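Local coordinates for m3DLH protein (Halieaceae bacterium, PDB 7JKA) that probably hydrolyses ester or lactone substrates as an alpha/beta-hydrolase of the dienelactone hydrolase family, and may also act on phosphotriesters, at residues P49-H57 with R82-L90. Numbering follows the deposited sequence. Where two conformers were deposited one is given.
Sequences PEAFGLNDH and RLIDDMEQL
F52 is the bump of this contact: its ring reaches from the turn 50-53 into a hollow lined by the I84 carbonyl and the side chains of M87 and L90. With CG beside its own backbone N (chi1 -55°), the ring brings CE1 within 3.6 Å of L90 CD1, an oblique approach, while the poorly ordered M87 places its CE at the ring edge, in plane. I84 O also sits at that edge, 3.5 Å from F52 CD1. The other methyl of L90, CD2, drops beside A51, 4.0 Å from A51 CB, so the forked leucine straddles A51 and the phenyl ring. Cutting F52 back to an alanine is likely to open a gap beside L90 CD1. Behind the ring the backbones meet directly: I84 N donates to F52 O (2.7 Å) in the carbonyl plane, though bent at the hydrogen (144°). In one of its two conformers, L83 lays CD1 against F52 O (3.3 Å) and N55 CB (3.6 Å), filling the groove between them. G53 leaves room for R82 O, where a CB would clash, and a water bridges L54 N to R82 O. A51 lies near, without touching, the C132 turn, probably the alpha/beta-hydrolase nucleophile elbow. The pairing joins the loop leaving strand 42-48, just before N55 N-caps helix 56-67, to the loop between strand 71-74 and helix 90-98, whose M94 packs against A51.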
ATOM      1  N   PRO A  49       4.388  -3.483  -0.607  1.00 12.13           N
ATOM      2  CA  PRO A  49       4.229  -4.701  -1.401  1.00 10.31           C
ATOM      3  C   PRO A  49       3.370  -5.733  -0.677  1.00 14.49           C
ATOM      4  O   PRO A  49       2.994  -5.579   0.486  1.00 12.60           O
ATOM      5  CB  PRO A  49       5.676  -5.208  -1.513  1.00 12.49           C
ATOM      6  CG  PRO A  49       6.246  -4.850  -0.121  1.00 12.51           C
ATOM      7  CD  PRO A  49       5.671  -3.464   0.127  1.00 14.83           C
ATOM      8  N   GLU A  50       3.073  -6.829  -1.387  1.00 15.26           N
ATOM      9  CA  GLU A  50       2.552  -8.020  -0.726  1.00 16.88           C
ATOM     10  C   GLU A  50       3.508  -8.498   0.370  1.00 18.08           C
ATOM     11  O   GLU A  50       4.659  -8.041   0.416  1.00 17.49           O
ATOM     12  CB  GLU A  50       2.306  -9.125  -1.754  1.00 22.01           C
ATOM     13  CG  GLU A  50       1.139  -8.823  -2.697  1.00 21.79           C
ATOM     14  CD  GLU A  50       0.683 -10.070  -3.431  1.00 25.88           C
ATOM     15  OE1 GLU A  50       1.535 -10.778  -4.000  1.00 30.04           O
ATOM     16  OE2 GLU A  50      -0.526 -10.364  -3.437  1.00 32.51           O
ATOM     17  N   ALA A  51       3.046  -9.384   1.266  1.00 19.47           N
ATOM     18  CA  ALA A  51       3.850  -9.751   2.434  1.00 17.50           C
ATOM     19  C   ALA A  51       5.109 -10.517   2.073  1.00 20.88           C
ATOM     20  O   ALA A  51       5.989 -10.656   2.932  1.00 19.93           O
ATOM     21  CB  ALA A  51       3.028 -10.571   3.434  1.00 22.08           C
ATOM     22  N   PHE A  52       5.235 -11.005   0.831  1.00 16.76           N
ATOM     23  CA  PHE A  52       6.520 -11.534   0.386  1.00 20.09           C
ATOM     24  C   PHE A  52       7.645 -10.530   0.615  1.00 16.62           C
ATOM     25  O   PHE A  52       8.779 -10.925   0.886  1.00 19.26           O
ATOM     26  CB  PHE A  52       6.473 -11.885  -1.099  1.00 19.90           C
ATOM     27  CG  PHE A  52       5.375 -12.825  -1.463  1.00 23.38           C
ATOM     28  CD1 PHE A  52       5.413 -14.138  -1.046  1.00 28.08           C
ATOM     29  CD2 PHE A  52       4.313 -12.389  -2.242  1.00 24.74           C
ATOM     30  CE1 PHE A  52       4.395 -15.019  -1.387  1.00 31.23           C
ATOM     31  CE2 PHE A  52       3.296 -13.254  -2.585  1.00 28.71           C
ATOM     32  CZ  PHE A  52       3.337 -14.573  -2.157  1.00 32.25           C
ATOM     33  N   GLY A  53       7.357  -9.243   0.488  1.00 14.91           N
ATOM     34  CA  GLY A  53       8.335  -8.177   0.577  1.00 15.90           C
ATOM     35  C   GLY A  53       8.494  -7.444  -0.740  1.00 17.64           C
ATOM     36  O   GLY A  53       7.757  -7.661  -1.704  1.00 16.34           O
ATOM     37  N   LEU A  54       9.491  -6.565  -0.776  0.54 15.20           N
ATOM     38  CA  LEU A  54       9.716  -5.733  -1.953  0.54 15.54           C
ATOM     39  C   LEU A  54      10.126  -6.621  -3.121  0.54 15.23           C
ATOM     40  O   LEU A  54      11.257  -7.107  -3.182  0.54 19.63           O
ATOM     41  CB  LEU A  54      10.772  -4.679  -1.642  0.54 15.03           C
ATOM     42  CG  LEU A  54      11.189  -3.776  -2.800  0.54 19.01           C
ATOM     43  CD1 LEU A  54       9.961  -3.341  -3.561  0.54 14.94           C
ATOM     44  CD2 LEU A  54      11.949  -2.575  -2.258  0.54 18.45           C
ATOM     45  N   ASN A  55       9.204  -6.848  -4.050  1.00 13.57           N
ATOM     46  CA  ASN A  55       9.433  -7.754  -5.168  1.00 14.26           C
ATOM     47  C   ASN A  55       9.189  -7.038  -6.495  1.00 15.92           C
ATOM     48  O   ASN A  55       8.873  -5.843  -6.520  1.00 16.86           O
ATOM     49  CB  ASN A  55       8.547  -8.995  -5.025  1.00 17.02           C
ATOM     50  CG  ASN A  55       7.069  -8.660  -4.874  1.00 16.44           C
ATOM     51  OD1 ASN A  55       6.635  -7.519  -5.095  1.00 15.51           O
ATOM     52  ND2 ASN A  55       6.282  -9.675  -4.505  1.00 23.12           N
ATOM     53  N   ASP A  56       9.271  -7.790  -7.597  1.00 18.35           N
ATOM     54  CA  ASP A  56       9.155  -7.185  -8.922  1.00 15.95           C
ATOM     55  C   ASP A  56       7.784  -6.583  -9.143  1.00 17.99           C
ATOM     56  O   ASP A  56       7.660  -5.555  -9.810  1.00 18.15           O
ATOM     57  CB  ASP A  56       9.452  -8.210 -10.005  1.00 18.97           C
ATOM     58  CG  ASP A  56      10.939  -8.444 -10.182  1.00 34.71           C
ATOM     59  OD1 ASP A  56      11.724  -7.654  -9.602  1.00 30.97           O
ATOM     60  OD2 ASP A  56      11.318  -9.400 -10.887  1.00 36.34           O
ATOM     61  N   HIS A  57       6.748  -7.204  -8.575  1.00 18.27           N
ATOM     62  CA  HIS A  57       5.396  -6.670  -8.686  1.00 21.22           C
ATOM     63  C   HIS A  57       5.324  -5.258  -8.118  1.00 18.84           C
ATOM     64  O   HIS A  57       4.800  -4.342  -8.760  1.00 16.67           O
ATOM     65  CB  HIS A  57       4.431  -7.622  -7.974  1.00 16.22           C
ATOM     66  CG  HIS A  57       3.028  -7.126  -7.887  1.00 19.99           C
ATOM     67  ND1 HIS A  57       2.599  -6.297  -6.876  1.00 26.16           N
ATOM     68  CD2 HIS A  57       1.947  -7.365  -8.666  1.00 23.48           C
ATOM     69  CE1 HIS A  57       1.313  -6.033  -7.043  1.00 26.39           C
ATOM     70  NE2 HIS A  57       0.895  -6.669  -8.121  1.00 23.31           N
ATOM     71  N   ARG A  82      14.800  -8.080   2.265  1.00 18.94           N
ATOM     72  CA  ARG A  82      14.576  -9.519   2.289  1.00 18.83           C
ATOM     73  C   ARG A  82      13.228  -9.859   1.659  1.00 17.32           C
ATOM     74  O   ARG A  82      12.236  -9.136   1.822  1.00 19.14           O
ATOM     75  CB  ARG A  82      14.664 -10.045   3.729  1.00 24.33           C
ATOM     76  CG  ARG A  82      16.117 -10.256   4.225  1.00 32.76           C
ATOM     77  CD  ARG A  82      16.234 -10.766   5.705  1.00 30.01           C
ATOM     78  NE  ARG A  82      15.750  -9.788   6.699  1.00 34.71           N
ATOM     79  CZ  ARG A  82      16.536  -8.914   7.332  1.00 38.57           C
ATOM     80  NH1 ARG A  82      16.033  -8.052   8.220  1.00 28.28           N
ATOM     81  NH2 ARG A  82      17.839  -8.900   7.082  1.00 38.32           N
ATOM     82  N   LEU A  83      13.193 -10.981   0.938  0.57 22.90           N
ATOM     83  CA  LEU A  83      12.016 -11.400   0.184  0.57 23.06           C
ATOM     84  C   LEU A  83      11.656 -12.821   0.591  0.57 32.11           C
ATOM     85  O   LEU A  83      12.370 -13.767   0.239  0.57 35.30           O
ATOM     86  CB  LEU A  83      12.277 -11.302  -1.324  0.57 24.75           C
ATOM     87  CG  LEU A  83      11.168 -11.635  -2.324  0.57 30.58           C
ATOM     88  CD1 LEU A  83       9.978 -10.706  -2.143  0.57 31.54           C
ATOM     89  CD2 LEU A  83      11.691 -11.546  -3.742  0.57 33.98           C
ATOM     90  N   ILE A  84      10.550 -12.968   1.325  1.00 22.40           N
ATOM     91  CA  ILE A  84      10.097 -14.268   1.805  1.00 25.78           C
ATOM     92  C   ILE A  84       9.636 -15.095   0.611  1.00 28.11           C
ATOM     93  O   ILE A  84       8.750 -14.673  -0.143  1.00 29.17           O
ATOM     94  CB  ILE A  84       8.973 -14.107   2.841  1.00 27.76           C
ATOM     95  CG1 ILE A  84       9.458 -13.292   4.049  1.00 26.25           C
ATOM     96  CG2 ILE A  84       8.431 -15.467   3.269  1.00 30.04           C
ATOM     97  CD1 ILE A  84       8.398 -13.092   5.140  1.00 26.73           C
ATOM     98  N   ASP A  85      10.272 -16.253   0.404  1.00 27.91           N
ATOM     99  CA  ASP A  85       9.850 -17.176  -0.640  1.00 38.43           C
ATOM    100  C   ASP A  85       9.381 -18.510  -0.093  1.00 41.54           C
ATOM    101  O   ASP A  85       8.871 -19.330  -0.863  1.00 44.30           O
ATOM    102  CB  ASP A  85      10.970 -17.412  -1.675  1.00 34.75           C
ATOM    103  CG  ASP A  85      12.251 -17.969  -1.065  1.00 51.89           C
ATOM    104  OD1 ASP A  85      12.265 -18.310   0.133  1.00 55.29           O
ATOM    105  OD2 ASP A  85      13.260 -18.064  -1.801  1.00 62.60           O
ATOM    106  N   ASP A  86       9.544 -18.756   1.200  1.00 31.67           N
ATOM    107  CA  ASP A  86       9.030 -19.956   1.847  1.00 31.99           C
ATOM    108  C   ASP A  86       7.695 -19.576   2.471  1.00 40.78           C
ATOM    109  O   ASP A  86       7.655 -18.808   3.438  1.00 42.33           O
ATOM    110  CB  ASP A  86      10.020 -20.478   2.888  1.00 43.70           C
ATOM    111  CG  ASP A  86       9.461 -21.636   3.716  1.00 62.92           C
ATOM    112  OD1 ASP A  86       8.522 -22.330   3.260  1.00 60.71           O
ATOM    113  OD2 ASP A  86       9.967 -21.846   4.838  1.00 70.54           O
ATOM    114  N   MET A  87       6.601 -20.090   1.905  1.00 38.75           N
ATOM    115  CA  MET A  87       5.279 -19.647   2.339  1.00 53.85           C
ATOM    116  C   MET A  87       5.003 -19.981   3.803  1.00 52.75           C
ATOM    117  O   MET A  87       4.153 -19.333   4.422  1.00 51.23           O
ATOM    118  CB  MET A  87       4.197 -20.241   1.436  1.00 65.01           C
ATOM    119  CG  MET A  87       2.843 -19.556   1.572  1.00 70.17           C
ATOM    120  SD  MET A  87       1.795 -19.729   0.109  1.00111.98           S
ATOM    121  CE  MET A  87       2.478 -18.464  -0.958  1.00 55.84           C
ATOM    122  N   GLU A  88       5.721 -20.950   4.381  1.00 50.67           N
ATOM    123  CA  GLU A  88       5.615 -21.186   5.818  1.00 50.88           C
ATOM    124  C   GLU A  88       6.089 -19.995   6.641  1.00 50.24           C
ATOM    125  O   GLU A  88       5.726 -19.891   7.816  1.00 48.40           O
ATOM    126  CB  GLU A  88       6.417 -22.425   6.230  1.00 49.47           C
ATOM    127  CG  GLU A  88       5.916 -23.736   5.633  1.00 72.36           C
ATOM    128  CD  GLU A  88       4.551 -24.150   6.163  1.00 82.84           C
ATOM    129  OE1 GLU A  88       4.225 -23.811   7.322  1.00 74.80           O
ATOM    130  OE2 GLU A  88       3.806 -24.819   5.414  1.00 78.03           O
ATOM    131  N   GLN A  89       6.902 -19.108   6.066  1.00 31.90           N
ATOM    132  CA  GLN A  89       7.387 -17.953   6.803  1.00 36.99           C
ATOM    133  C   GLN A  89       6.461 -16.751   6.698  1.00 25.69           C
ATOM    134  O   GLN A  89       6.638 -15.791   7.446  1.00 23.74           O
ATOM    135  CB  GLN A  89       8.791 -17.565   6.319  1.00 41.49           C
ATOM    136  CG  GLN A  89       9.867 -18.586   6.659  1.00 47.08           C
ATOM    137  CD  GLN A  89      11.189 -18.290   5.976  1.00 55.13           C
ATOM    138  OE1 GLN A  89      11.434 -17.164   5.532  1.00 50.97           O
ATOM    139  NE2 GLN A  89      12.047 -19.303   5.877  1.00 46.00           N
ATOM    140  N   LEU A  90       5.469 -16.783   5.807  1.00 26.25           N
ATOM    141  CA  LEU A  90       4.644 -15.596   5.584  1.00 25.12           C
ATOM    142  C   LEU A  90       3.788 -15.284   6.801  1.00 26.54           C
ATOM    143  O   LEU A  90       3.830 -14.170   7.336  1.00 22.88           O
ATOM    144  CB  LEU A  90       3.748 -15.803   4.360  1.00 28.99           C
ATOM    145  CG  LEU A  90       4.314 -15.535   2.975  1.00 33.46           C
ATOM    146  CD1 LEU A  90       3.243 -15.825   1.934  1.00 42.64           C
ATOM    147  CD2 LEU A  90       4.774 -14.098   2.875  1.00 28.28           C
TER
HETATM  148  O   HOH W   1      11.073  -6.621   1.714  1.00 17.68           O